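Long-range contact in proteasome chaperone 3 (Saccharomyces cerevisiae, PDB 2Z5C), which takes part in assembly of the 20S proteasome as a chaperone that facilitates formation of the alpha-ring: residues Val81-Ile86 and Leu111-Ser116. Sequence-based numbering, arbitrary orientation.
Sequences VVCVQI and LLISMS
Ile-86 meets Ile-113 tip to tip, the two CD1 methyls 4.0 Å apart, where helix 79-91 lies over one face of the sheet near the centre of the chain. From CB, which leaves the helix toward the strand, Ile-86 sends out two arms. CG2, anti to the backbone N, reaches CD2 of Leu-111 at 3.7 Å, and here the two side chains cross at about a right angle. CG1 lies beside the backbone N (chi1 -66°) and carries the chain on to CD1, the atom that faces Ile-113. This one isoleucine therefore touches two residues of the strand, while Leu-40, Ile-42 and, from helix 134-144, Leu-140 and Ile-143 also pack on it. Ile-113 CD1 is shared in turn: besides Ile-86 it meets SG of Cys-83, one helical turn earlier, at 3.8 Å. The side chain of Cys-83 also packs on Tyr-52 and Val-54 of the neighbouring strand 50-55. Farther along, Val-82 CG1 and the terminal CE of Met-115 make a looser apolar contact of 4.4 Å, and Trp-120 touches both residues. As the helix advances from Val-82 to Ile-86, its partners run back along the strand from Met-115 to Leu-111, in keeping with the angle of 132° between the axes of segments 81-86 and 111-115. Every residue that takes part is buried, and the interface is wholly apolar. Ser-114 OG is hydrogen-bonded instead to Thr-51 OG1 and to an aromatic side chain of another protein's chain. Every second residue of the strand, Leu-111, Ile-113 and Met-115, thus turns its side chain to the helix, as in a two-layer alpha/beta fold in which helices 79-91 and 134-144 pack on one face of a mixed sheet.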
loop_
_atom_site.group_PDB
_atom_site.type_symbol
_atom_site.label_atom_id
_atom_site.label_comp_id
_atom_site.label_asym_id
_atom_site.label_seq_id
_atom_site.Cartn_x
_atom_site.Cartn_y
_atom_site.Cartn_z
ATOM N N VAL B 81 -7.210 -14.896 -12.881
ATOM C CA VAL B 81 -7.489 -16.257 -13.324
ATOM C C VAL B 81 -7.629 -17.169 -12.126
ATOM O O VAL B 81 -8.630 -17.860 -12.001
ATOM C CB VAL B 81 -6.445 -16.766 -14.364
ATOM C CG1 VAL B 81 -6.254 -18.312 -14.315
ATOM C CG2 VAL B 81 -6.849 -16.286 -15.747
ATOM N N VAL B 82 -6.620 -17.141 -11.256
ATOM C CA VAL B 82 -6.605 -17.837 -9.958
ATOM C C VAL B 82 -7.808 -17.462 -9.087
ATOM O O VAL B 82 -8.452 -18.323 -8.481
ATOM C CB VAL B 82 -5.331 -17.488 -9.178
ATOM C CG1 VAL B 82 -5.315 -18.169 -7.824
ATOM C CG2 VAL B 82 -4.124 -17.896 -9.980
ATOM N N CYS B 83 -8.095 -16.170 -9.024
ATOM C CA CYS B 83 -9.235 -15.699 -8.291
ATOM C C CYS B 83 -10.527 -16.278 -8.815
ATOM O O CYS B 83 -11.288 -16.844 -8.032
ATOM C CB CYS B 83 -9.286 -14.182 -8.297
ATOM S SG CYS B 83 -8.039 -13.535 -7.213
ATOM N N VAL B 84 -10.777 -16.162 -10.119
ATOM C CA VAL B 84 -12.096 -16.520 -10.651
ATOM C C VAL B 84 -12.285 -18.030 -10.602
ATOM O O VAL B 84 -13.389 -18.533 -10.387
ATOM C CB VAL B 84 -12.372 -15.882 -12.026
ATOM C CG1 VAL B 84 -13.558 -16.519 -12.708
ATOM C CG2 VAL B 84 -12.625 -14.396 -11.856
ATOM N N GLN B 85 -11.180 -18.742 -10.729
ATOM C CA GLN B 85 -11.172 -20.161 -10.426
ATOM C C GLN B 85 -11.663 -20.456 -9.018
ATOM O O GLN B 85 -12.684 -21.136 -8.860
ATOM C CB GLN B 85 -9.789 -20.755 -10.676
ATOM C CG GLN B 85 -9.508 -20.805 -12.152
ATOM C CD GLN B 85 -10.736 -21.243 -12.907
ATOM O OE1 GLN B 85 -11.045 -22.423 -12.937
ATOM N NE2 GLN B 85 -11.463 -20.296 -13.487
ATOM N N ILE B 86 -10.964 -19.918 -8.012
ATOM C CA ILE B 86 -11.311 -20.117 -6.606
ATOM C C ILE B 86 -12.768 -19.741 -6.359
ATOM O O ILE B 86 -13.486 -20.439 -5.631
ATOM C CB ILE B 86 -10.394 -19.316 -5.670
ATOM C CG1 ILE B 86 -8.950 -19.843 -5.734
ATOM C CG2 ILE B 86 -10.900 -19.413 -4.238
ATOM C CD1 ILE B 86 -7.887 -18.895 -5.159
ATOM N N LEU B 111 -16.023 -12.942 -1.940
ATOM C CA LEU B 111 -14.888 -13.632 -1.328
ATOM C C LEU B 111 -13.744 -12.611 -1.149
ATOM O O LEU B 111 -13.687 -11.622 -1.883
ATOM C CB LEU B 111 -14.488 -14.859 -2.170
ATOM C CG LEU B 111 -13.141 -15.590 -2.065
ATOM C CD1 LEU B 111 -12.710 -15.877 -0.661
ATOM C CD2 LEU B 111 -13.165 -16.893 -2.857
ATOM N N LEU B 112 -12.900 -12.806 -0.134
ATOM C CA LEU B 112 -11.677 -12.033 0.023
ATOM C C LEU B 112 -10.527 -13.009 0.110
ATOM O O LEU B 112 -10.549 -13.927 0.932
ATOM C CB LEU B 112 -11.705 -11.184 1.284
ATOM C CG LEU B 112 -12.039 -9.708 1.155
ATOM C CD1 LEU B 112 -13.467 -9.540 0.762
ATOM C CD2 LEU B 112 -11.841 -9.092 2.477
ATOM N N ILE B 113 -9.530 -12.840 -0.750
ATOM C CA ILE B 113 -8.415 -13.768 -0.754
ATOM C C ILE B 113 -7.183 -13.005 -0.300
ATOM O O ILE B 113 -6.997 -11.843 -0.669
ATOM C CB ILE B 113 -8.201 -14.418 -2.141
ATOM C CG1 ILE B 113 -9.526 -14.924 -2.710
ATOM C CG2 ILE B 113 -7.228 -15.579 -2.041
ATOM C CD1 ILE B 113 -9.463 -15.362 -4.148
ATOM N N SER B 114 -6.382 -13.639 0.548
ATOM C CA SER B 114 -5.094 -13.098 0.913
ATOM C C SER B 114 -4.071 -14.190 0.672
ATOM O O SER B 114 -4.233 -15.310 1.186
ATOM C CB SER B 114 -5.073 -12.645 2.366
ATOM O OG SER B 114 -5.771 -11.432 2.515
ATOM N N MET B 115 -3.032 -13.898 -0.120
ATOM C CA MET B 115 -2.103 -14.962 -0.499
ATOM C C MET B 115 -0.689 -14.531 -0.689
ATOM O O MET B 115 -0.430 -13.342 -0.840
ATOM C CB MET B 115 -2.575 -15.651 -1.769
ATOM C CG MET B 115 -2.851 -14.695 -2.900
ATOM S SD MET B 115 -3.746 -15.473 -4.258
ATOM C CE MET B 115 -2.429 -16.469 -4.958
ATOM N N SER B 116 0.209 -15.521 -0.680
ATOM C CA SER B 116 1.611 -15.346 -1.095
ATOM C C SER B 116 1.683 -15.224 -2.596
ATOM O O SER B 116 1.288 -16.154 -3.310
ATOM C CB SER B 116 2.474 -16.542 -0.701
ATOM O OG SER B 116 3.847 -16.170 -0.655
#